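Local structure of extracellular sialidase/neuraminidase, putative (Aspergillus fumigatus, 2XZK) at residues I40-R45 / P105-D110; M305-S310 / L377-N382. The protein probably hydrolyses terminal sialic acid residues, in particular the deaminated sugar KDN, from glycoconjugates. All coordinates share one frame; numbering follows the deposited sequence.

Interaction 1: residues I40-R45 / P105-D110; sequences IPAVVR and PTPVVD. With FKD (3-deoxy-3-fluoro-D-erythro-alpha-L-manno-non-2-ulopyranosonic acid), chain C.
Strands 40-45 and 105-109 run side by side in the same direction, with segment axes 6.7 Å apart and only 7° between them. They belong to two different sheets. Ala42 faces Pro105, and Val44 faces Pro107, in the backbone register. The two strands meet through side chains, as innermost strands of adjacent blades do in a beta-propeller. Ala42 points its CB between the two prolines. CB of Ala42 lies 3.8 Å from CB of Pro105 and a tight 3.5 Å from CD of Pro107. Val44 comes next and crosses the Pro107 ring obliquely, with CG1 3.6 Å from CG of Pro107. With chi1 at -71°, Val44 lays CG1 on the Pro107 ring and leaves CG2 near CG2 of Val109. CG2 of Val109 slots in past Val44, 3.8 Å from its CB, and also rests on O of Arg45. At the other end Ile40 divides its two branches. Ile40 CG2 packs at 3.9 Å against CD of Pro105. Ile40 CD1 turns away from the strand pair to the bound fluorinated KDN derivative, 3.6 Å from O4 of the sugar. Arg39, Arg58, Arg245 and Arg302 hydrogen-bond to the same ligand, so this end of the contact lies at the sugar-binding site. The carbonyl O of Ile40 is buried against CG and CD of Pro105, with no polar partner in the model. Strand 51-58 pairs with 40-45 by backbone bonds at Ala42 and Val44, and strand 115-122 lies beside 105-109, with Leu117 touching both prolines.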
ATOM      1  N   ILE A  40      -5.481  -4.517  -2.313  1.00  6.18           N
ATOM      2  CA  ILE A  40      -4.121  -4.334  -1.786  1.00  6.21           C
ATOM      3  C   ILE A  40      -3.287  -3.368  -2.637  1.00  5.83           C
ATOM      4  O   ILE A  40      -2.295  -3.765  -3.267  1.00  6.28           O
ATOM      5  CB  ILE A  40      -3.379  -5.694  -1.567  1.00  5.45           C
ATOM      6  CG1 ILE A  40      -4.331  -6.818  -1.095  1.00  6.00           C
ATOM      7  CG2 ILE A  40      -2.209  -5.521  -0.608  1.00  7.16           C
ATOM      8  CD1 ILE A  40      -5.143  -6.532   0.164  1.00  7.59           C
ATOM      9  N   PRO A  41      -3.698  -2.084  -2.671  1.00  5.58           N
ATOM     10  CA  PRO A  41      -3.055  -1.130  -3.554  1.00  5.39           C
ATOM     11  C   PRO A  41      -1.688  -0.677  -3.082  1.00  5.37           C
ATOM     12  O   PRO A  41      -1.417  -0.686  -1.891  1.00  5.31           O
ATOM     13  CB  PRO A  41      -3.996   0.078  -3.510  1.00  5.73           C
ATOM     14  CG  PRO A  41      -4.648  -0.007  -2.154  1.00  5.76           C
ATOM     15  CD  PRO A  41      -4.855  -1.489  -1.965  1.00  5.82           C
ATOM     16  N   ALA A  42      -0.851  -0.271  -4.025  1.00  5.45           N
ATOM     17  CA  ALA A  42       0.380   0.450  -3.712  1.00  4.72           C
ATOM     18  C   ALA A  42       0.644   1.428  -4.839  1.00  5.18           C
ATOM     19  O   ALA A  42       0.432   1.095  -5.999  1.00  5.46           O
ATOM     20  CB  ALA A  42       1.556  -0.525  -3.570  1.00  5.40           C
ATOM     21  N   VAL A  43       1.073   2.632  -4.505  1.00  5.46           N
ATOM     22  CA  VAL A  43       1.358   3.657  -5.516  1.00  5.86           C
ATOM     23  C   VAL A  43       2.640   4.443  -5.232  1.00  6.12           C
ATOM     24  O   VAL A  43       2.924   4.822  -4.074  1.00  6.15           O
ATOM     25  CB  VAL A  43       0.144   4.605  -5.714  1.00  5.73           C
ATOM     26  CG1 VAL A  43      -0.113   5.450  -4.457  1.00  5.28           C
ATOM     27  CG2 VAL A  43       0.323   5.473  -6.967  1.00  7.94           C
ATOM     28  N   VAL A  44       3.410   4.677  -6.295  1.00  6.72           N
ATOM     29  CA  VAL A  44       4.607   5.503  -6.214  1.00  7.47           C
ATOM     30  C   VAL A  44       4.716   6.421  -7.423  1.00  7.59           C
ATOM     31  O   VAL A  44       4.314   6.054  -8.530  1.00  7.60           O
ATOM     32  CB  VAL A  44       5.910   4.666  -6.084  1.00  7.28           C
ATOM     33  CG1 VAL A  44       5.991   4.014  -4.708  1.00  7.92           C
ATOM     34  CG2 VAL A  44       6.051   3.615  -7.200  1.00  9.72           C
ATOM     35  N   ARG A  45       5.266   7.610  -7.202  1.00  8.05           N
ATOM     36  CA  ARG A  45       5.658   8.481  -8.290  1.00  9.01           C
ATOM     37  C   ARG A  45       7.151   8.261  -8.496  1.00  9.27           C
ATOM     38  O   ARG A  45       7.923   8.238  -7.542  1.00  9.15           O
ATOM     39  CB  ARG A  45       5.374   9.954  -7.973  1.00  9.46           C
ATOM     40  CG  ARG A  45       5.875  10.864  -9.101  1.00 11.47           C
ATOM     41  CD  ARG A  45       5.637  12.352  -8.916  1.00 18.04           C
ATOM     42  NE  ARG A  45       5.930  12.847  -7.576  1.00 23.72           N
ATOM     43  CZ  ARG A  45       7.146  13.107  -7.104  1.00 25.55           C
ATOM     44  NH1 ARG A  45       8.221  12.904  -7.856  1.00 27.40           N
ATOM     45  NH2 ARG A  45       7.280  13.561  -5.867  1.00 27.37           N
ATOM     46  N   PRO A 105       2.126  -5.764  -2.520  1.00  6.47           N
ATOM     47  CA  PRO A 105       3.056  -4.850  -3.197  1.00  6.45           C
ATOM     48  C   PRO A 105       3.585  -3.762  -2.261  1.00  6.33           C
ATOM     49  O   PRO A 105       2.804  -3.059  -1.624  1.00  6.10           O
ATOM     50  CB  PRO A 105       2.198  -4.240  -4.316  1.00  7.11           C
ATOM     51  CG  PRO A 105       0.790  -4.391  -3.816  1.00  5.60           C
ATOM     52  CD  PRO A 105       0.778  -5.713  -3.109  1.00  6.85           C
ATOM     53  N   THR A 106       4.907  -3.637  -2.196  1.00  6.02           N
ATOM     54  CA  THR A 106       5.557  -2.646  -1.346  1.00  5.98           C
ATOM     55  C   THR A 106       6.722  -2.049  -2.142  1.00  5.69           C
ATOM     56  O   THR A 106       7.885  -2.479  -1.998  1.00  6.17           O
ATOM     57  CB  THR A 106       6.011  -3.262   0.026  1.00  6.11           C
ATOM     58  OG1 THR A 106       4.942  -4.030   0.576  1.00  6.45           O
ATOM     59  CG2 THR A 106       6.401  -2.155   1.019  1.00  6.92           C
ATOM     60  N   PRO A 107       6.408  -1.070  -3.008  1.00  5.41           N
ATOM     61  CA  PRO A 107       7.429  -0.391  -3.805  1.00  5.42           C
ATOM     62  C   PRO A 107       8.180   0.738  -3.106  1.00  6.19           C
ATOM     63  O   PRO A 107       7.673   1.366  -2.171  1.00  5.59           O
ATOM     64  CB  PRO A 107       6.627   0.198  -4.961  1.00  5.49           C
ATOM     65  CG  PRO A 107       5.264   0.507  -4.340  1.00  4.91           C
ATOM     66  CD  PRO A 107       5.042  -0.642  -3.373  1.00  5.26           C
ATOM     67  N   VAL A 108       9.393   0.982  -3.581  1.00  6.48           N
ATOM     68  CA  VAL A 108      10.154   2.169  -3.207  1.00  7.26           C
ATOM     69  C   VAL A 108      10.966   2.585  -4.436  1.00  7.66           C
ATOM     70  O   VAL A 108      11.584   1.743  -5.089  1.00  7.81           O
ATOM     71  CB  VAL A 108      11.048   1.945  -1.943  1.00  7.80           C
ATOM     72  CG1 VAL A 108      12.009   0.752  -2.123  1.00  8.32           C
ATOM     73  CG2 VAL A 108      11.801   3.197  -1.600  1.00  8.91           C
ATOM     74  N   VAL A 109      10.941   3.874  -4.743  1.00  7.63           N
ATOM     75  CA  VAL A 109      11.714   4.429  -5.850  1.00  8.03           C
ATOM     76  C   VAL A 109      13.079   4.866  -5.318  1.00  8.12           C
ATOM     77  O   VAL A 109      13.170   5.621  -4.341  1.00  8.55           O
ATOM     78  CB  VAL A 109      10.962   5.621  -6.511  1.00  7.46           C
ATOM     79  CG1 VAL A 109      11.774   6.213  -7.638  1.00  9.08           C
ATOM     80  CG2 VAL A 109       9.564   5.199  -7.003  1.00  8.09           C
ATOM     81  N   ASP A 110      14.149   4.353  -5.920  1.00  8.51           N
ATOM     82  CA  ASP A 110      15.499   4.730  -5.500  1.00  8.74           C
ATOM     83  C   ASP A 110      16.004   5.962  -6.272  1.00  9.62           C
ATOM     84  O   ASP A 110      15.358   6.404  -7.230  1.00  9.49           O
ATOM     85  CB  ASP A 110      16.453   3.527  -5.629  1.00  8.44           C
ATOM     86  CG  ASP A 110      17.553   3.533  -4.588  1.00  9.28           C
ATOM     87  OD1 ASP A 110      17.830   4.594  -3.996  1.00  9.36           O
ATOM     88  OD2 ASP A 110      18.146   2.460  -4.359  1.00  9.04           O
TER
HETATM   89  C1  FKD C 500      -7.414  -7.551   5.257  1.00  9.62           C
HETATM   90  F1  FKD C 500      -6.847  -9.423   3.277  1.00 13.25           F
HETATM   91  C2  FKD C 500      -5.977  -7.931   4.869  1.00  9.18           C
HETATM   92  C3  FKD C 500      -5.887  -8.464   3.426  1.00  9.14           C
HETATM   93  C4  FKD C 500      -4.464  -8.970   3.173  1.00  8.46           C
HETATM   94  O4  FKD C 500      -4.448  -9.606   1.901  1.00  9.65           O
HETATM   95  C5  FKD C 500      -4.000  -9.956   4.260  1.00  8.26           C
HETATM   96  O5  FKD C 500      -2.656 -10.367   4.024  1.00  7.84           O
HETATM   97  C6  FKD C 500      -4.096  -9.299   5.646  1.00  8.34           C
HETATM   98  O6  FKD C 500      -5.443  -8.831   5.831  1.00  8.33           O
HETATM   99  C7  FKD C 500      -3.797 -10.225   6.845  1.00  9.30           C
HETATM  100  O7  FKD C 500      -4.749 -11.288   6.888  1.00  8.83           O
HETATM  101  C8  FKD C 500      -3.887  -9.447   8.175  1.00  8.31           C
HETATM  102  O8  FKD C 500      -2.903  -8.419   8.187  1.00 10.24           O
HETATM  103  C9  FKD C 500      -3.676 -10.347   9.400  1.00  8.77           C
HETATM  104  O9  FKD C 500      -2.402 -10.981   9.319  1.00  9.94           O
HETATM  105  O1A FKD C 500      -8.226  -7.314   4.355  1.00  9.19           O
HETATM  106  O1B FKD C 500      -7.675  -7.446   6.476  1.00  9.62           O

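Interaction 2: residues M305-S310 / L377-N382; sequences MRVRIS and LSWILN. With K99 ((2R,3R,4R,5R,6S)-2,3-bis(fluoranyl)-4,5-bis(oxidanyl)-6-[(1R,2R)-1,2,3-tris(oxidanyl)propyl]oxane-2-carboxylic acid), chain E.
Ile309 puts its CD1 methyl among three side chains of helix 377-381. This joins one blade of the six-bladed sialidase propeller, through strand 305-310, to the short helix that follows strand 368-375 of another blade. The helix segment lies across the strand at 104°, with its axis 9.2 Å away. CD1 of Ile309 lies 3.9 Å from CD2 of Leu377 and equally far from CD2 of Leu381. CG2 of Ile380 is also close to this methyl. The nearly extended chi2 of Ile309 (165°) carries CD1 out from the strand into this group. Val307, two residues earlier, meets Ile380 at about a right angle. CG1 of Val307 is 3.8 Å from CG1 of Ile380, and both methyls of Val307 lie near Ile380 CD1. Val307 CG1 also meets the edge of the Trp379 ring, near its plane, 4.1 Å from CZ3. The contact is thus wholly apolar. Phe375 touches both Val307 and Ile380, and Arg322 makes a cation-pi contact with Trp379. Beyond Ile309, CA of Ser310 comes within 3.5 Å of O4 of a bound difluorinated sugar. At the helix end, O of Ser378 accepts from N and ND2 of Asn382, which approach from opposite faces of its carbonyl plane; the ND2 bond is 2.9 Å long.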
ATOM      1  N   MET A 305     -12.970   6.259   5.658  1.00  7.50           N
ATOM      2  CA  MET A 305     -11.678   6.734   5.157  1.00  7.19           C
ATOM      3  C   MET A 305     -11.494   8.212   5.438  1.00  7.12           C
ATOM      4  O   MET A 305     -12.372   9.025   5.131  1.00  7.00           O
ATOM      5  CB  MET A 305     -11.521   6.470   3.655  1.00  6.51           C
ATOM      6  CG  MET A 305     -11.523   4.987   3.301  1.00  7.32           C
ATOM      7  SD  MET A 305     -10.443   3.925   4.290  1.00  7.81           S
ATOM      8  CE  MET A 305      -8.840   4.510   3.760  1.00  7.26           C
ATOM      9  N   ARG A 306     -10.331   8.545   5.994  1.00  8.07           N
ATOM     10  CA  ARG A 306     -10.038   9.896   6.434  1.00  7.39           C
ATOM     11  C   ARG A 306      -8.575  10.184   6.161  1.00  7.96           C
ATOM     12  O   ARG A 306      -7.680   9.446   6.611  1.00  7.58           O
ATOM     13  CB  ARG A 306     -10.314  10.044   7.930  1.00  8.29           C
ATOM     14  CG  ARG A 306     -10.131  11.473   8.465  1.00  7.72           C
ATOM     15  CD  ARG A 306     -11.468  12.160   8.695  1.00  8.26           C
ATOM     16  NE  ARG A 306     -12.255  11.480   9.736  1.00  8.24           N
ATOM     17  CZ  ARG A 306     -12.034  11.599  11.044  1.00  7.91           C
ATOM     18  NH1 ARG A 306     -11.043  12.354  11.496  1.00  7.60           N
ATOM     19  NH2 ARG A 306     -12.808  10.954  11.910  1.00 10.87           N
ATOM     20  N   VAL A 307      -8.330  11.250   5.412  1.00  7.75           N
ATOM     21  CA  VAL A 307      -6.958  11.723   5.186  1.00  7.53           C
ATOM     22  C   VAL A 307      -6.637  12.867   6.165  1.00  8.02           C
ATOM     23  O   VAL A 307      -7.469  13.765   6.365  1.00  8.67           O
ATOM     24  CB  VAL A 307      -6.719  12.111   3.689  1.00  7.78           C
ATOM     25  CG1 VAL A 307      -7.511  13.359   3.269  1.00  7.35           C
ATOM     26  CG2 VAL A 307      -5.229  12.292   3.396  1.00  7.10           C
ATOM     27  N   ARG A 308      -5.461  12.819   6.787  1.00  7.76           N
ATOM     28  CA  ARG A 308      -5.077  13.773   7.826  1.00  7.55           C
ATOM     29  C   ARG A 308      -3.679  14.340   7.624  1.00  8.32           C
ATOM     30  O   ARG A 308      -2.850  13.734   6.941  1.00  7.43           O
ATOM     31  CB  ARG A 308      -5.067  13.084   9.182  1.00  7.84           C
ATOM     32  CG  ARG A 308      -6.331  12.364   9.583  1.00  6.99           C
ATOM     33  CD  ARG A 308      -6.004  11.627  10.855  1.00  7.19           C
ATOM     34  NE  ARG A 308      -7.040  10.735  11.353  1.00  9.99           N
ATOM     35  CZ  ARG A 308      -7.860  11.011  12.366  1.00 10.01           C
ATOM     36  NH1 ARG A 308      -7.824  12.207  12.975  1.00 11.67           N
ATOM     37  NH2 ARG A 308      -8.714  10.088  12.786  1.00  9.86           N
ATOM     38  N   ILE A 309      -3.415  15.477   8.271  1.00  7.94           N
ATOM     39  CA  ILE A 309      -2.114  16.128   8.231  1.00  8.71           C
ATOM     40  C   ILE A 309      -1.596  16.297   9.665  1.00  9.10           C
ATOM     41  O   ILE A 309      -2.363  16.669  10.569  1.00 10.41           O
ATOM     42  CB  ILE A 309      -2.200  17.517   7.551  1.00  8.41           C
ATOM     43  CG1 ILE A 309      -2.822  17.420   6.159  1.00  8.73           C
ATOM     44  CG2 ILE A 309      -0.816  18.176   7.473  1.00 10.57           C
ATOM     45  CD1 ILE A 309      -3.267  18.776   5.564  1.00  9.66           C
ATOM     46  N   SER A 310      -0.313  15.992   9.875  1.00  9.89           N
ATOM     47  CA  SER A 310       0.377  16.357  11.127  1.00 10.22           C
ATOM     48  C   SER A 310       1.446  17.386  10.796  1.00 10.65           C
ATOM     49  O   SER A 310       2.184  17.238   9.822  1.00 11.46           O
ATOM     50  CB  SER A 310       1.051  15.158  11.796  1.00 10.67           C
ATOM     51  OG  SER A 310       1.742  15.570  12.980  1.00 10.62           O
ATOM     52  N   LEU A 377      -3.628  19.893  -0.752  1.00  8.26           N
ATOM     53  CA  LEU A 377      -3.705  20.197   0.671  1.00  7.85           C
ATOM     54  C   LEU A 377      -4.916  21.061   0.974  1.00  8.20           C
ATOM     55  O   LEU A 377      -5.574  20.861   2.004  1.00  8.67           O
ATOM     56  CB  LEU A 377      -2.430  20.898   1.150  1.00  9.12           C
ATOM     57  CG  LEU A 377      -1.179  20.028   1.198  1.00  8.47           C
ATOM     58  CD1 LEU A 377       0.044  20.889   1.481  1.00 11.97           C
ATOM     59  CD2 LEU A 377      -1.316  18.930   2.247  1.00 10.80           C
ATOM     60  N   SER A 378      -5.197  22.024   0.087  1.00  7.30           N
ATOM     61  CA  SER A 378      -6.332  22.915   0.260  1.00  7.60           C
ATOM     62  C   SER A 378      -7.632  22.120   0.413  1.00  7.53           C
ATOM     63  O   SER A 378      -8.474  22.453   1.245  1.00  8.21           O
ATOM     64  CB  SER A 378      -6.438  23.904  -0.905  1.00  8.14           C
ATOM     65  OG  SER A 378      -7.639  24.645  -0.803  1.00  8.55           O
ATOM     66  N   TRP A 379      -7.770  21.050  -0.365  1.00  7.71           N
ATOM     67  CA  TRP A 379      -8.971  20.230  -0.279  1.00  7.71           C
ATOM     68  C   TRP A 379      -9.099  19.605   1.109  1.00  7.93           C
ATOM     69  O   TRP A 379     -10.182  19.632   1.710  1.00  7.71           O
ATOM     70  CB  TRP A 379      -9.026  19.162  -1.375  1.00  7.91           C
ATOM     71  CG  TRP A 379     -10.294  18.360  -1.297  1.00  7.22           C
ATOM     72  CD1 TRP A 379     -11.508  18.693  -1.842  1.00  6.60           C
ATOM     73  CD2 TRP A 379     -10.488  17.113  -0.615  1.00  7.17           C
ATOM     74  NE1 TRP A 379     -12.447  17.732  -1.536  1.00  7.39           N
ATOM     75  CE2 TRP A 379     -11.845  16.745  -0.796  1.00  7.48           C
ATOM     76  CE3 TRP A 379      -9.650  16.268   0.135  1.00  7.42           C
ATOM     77  CZ2 TRP A 379     -12.382  15.559  -0.256  1.00  9.33           C
ATOM     78  CZ3 TRP A 379     -10.187  15.089   0.670  1.00  7.97           C
ATOM     79  CH2 TRP A 379     -11.539  14.756   0.482  1.00  9.44           C
ATOM     80  N   ILE A 380      -7.993  19.079   1.647  1.00  7.70           N
ATOM     81  CA  ILE A 380      -8.039  18.515   3.002  1.00  7.97           C
ATOM     82  C   ILE A 380      -8.367  19.596   4.031  1.00  8.55           C
ATOM     83  O   ILE A 380      -9.190  19.384   4.912  1.00  8.48           O
ATOM     84  CB  ILE A 380      -6.715  17.860   3.411  1.00  7.99           C
ATOM     85  CG1 ILE A 380      -6.260  16.842   2.353  1.00  7.81           C
ATOM     86  CG2 ILE A 380      -6.838  17.219   4.815  1.00  8.34           C
ATOM     87  CD1 ILE A 380      -4.822  16.338   2.573  1.00  8.00           C
ATOM     88  N   LEU A 381      -7.711  20.749   3.904  1.00  8.87           N
ATOM     89  CA  LEU A 381      -7.784  21.807   4.926  1.00  9.24           C
ATOM     90  C   LEU A 381      -9.122  22.547   4.952  1.00  9.77           C
ATOM     91  O   LEU A 381      -9.498  23.125   5.970  1.00 10.92           O
ATOM     92  CB  LEU A 381      -6.638  22.811   4.726  1.00  8.84           C
ATOM     93  CG  LEU A 381      -5.217  22.286   5.003  1.00  8.13           C
ATOM     94  CD1 LEU A 381      -4.190  23.190   4.333  1.00 10.09           C
ATOM     95  CD2 LEU A 381      -4.951  22.140   6.489  1.00 10.42           C
ATOM     96  N   ASN A 382      -9.832  22.516   3.829  1.00  9.66           N
ATOM     97  CA  ASN A 382     -11.126  23.179   3.716  1.00 10.14           C
ATOM     98  C   ASN A 382     -12.285  22.243   4.020  1.00  9.66           C
ATOM     99  O   ASN A 382     -13.449  22.582   3.806  1.00  9.64           O
ATOM    100  CB  ASN A 382     -11.260  23.835   2.336  1.00 10.29           C
ATOM    101  CG  ASN A 382     -10.493  25.146   2.247  1.00 11.31           C
ATOM    102  OD1 ASN A 382     -10.866  26.137   2.882  1.00 14.50           O
ATOM    103  ND2 ASN A 382      -9.408  25.158   1.472  1.00 12.24           N
TER
HETATM  104  O1A K99 E 502      -3.281  21.027  12.836  1.00 22.74           O
HETATM  105  C1  K99 E 502      -3.758  21.033  13.993  1.00 23.21           C
HETATM  106  O1B K99 E 502      -4.417  21.973  14.491  1.00 25.67           O
HETATM  107  C2  K99 E 502      -3.549  19.791  14.901  1.00 21.82           C
HETATM  108  C3  K99 E 502      -2.524  18.783  14.346  1.00 20.18           C
HETATM  109  F1  K99 E 502      -2.621  17.604  15.082  1.00 21.53           F
HETATM  110  C4  K99 E 502      -1.086  19.334  14.374  1.00 19.99           C
HETATM  111  O4  K99 E 502      -0.158  18.346  13.957  1.00 16.16           O
HETATM  112  O6  K99 E 502      -3.093  20.185  16.226  1.00 22.20           O
HETATM  113  C6  K99 E 502      -1.773  20.835  16.208  1.00 22.99           C
HETATM  114  C5  K99 E 502      -0.716  19.811  15.777  1.00 20.94           C
HETATM  115  O5  K99 E 502       0.584  20.407  15.749  1.00 21.09           O
HETATM  116  C7  K99 E 502      -1.415  21.489  17.544  1.00 25.81           C
HETATM  117  O7  K99 E 502      -1.862  20.624  18.594  1.00 26.54           O
HETATM  118  C8  K99 E 502      -2.009  22.918  17.663  1.00 28.26           C
HETATM  119  O8  K99 E 502      -3.399  22.898  17.338  1.00 29.76           O
HETATM  120  C9  K99 E 502      -1.320  23.954  16.742  1.00 29.79           C
HETATM  121  O9  K99 E 502      -0.057  24.386  17.283  1.00 31.22           O
HETATM  122  F2  K99 E 502      -4.725  19.157  15.038  1.00 21.65           F

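From the N terminus, strand 37-45 is the first partner in interaction 1. The chain then runs through strands 51-58, 68-74 and 92-93 before strand 101-109 returns to it. Interaction 1 therefore closes a loop of 59 residues and joins two successive sheets near the centre of the chain. Interaction 2 opens much later, at strand 305-310. It closes after 66 residues, when helix 377-381 follows strand 368-375, so it ties the sheet of 305-310 to the C-terminal end. The two loops are in series and neither nest nor cross. The centres of interaction 1 and interaction 2 are about 21 Å apart, and the nearest atoms of interaction 1 and interaction 2 are about 9 Å apart.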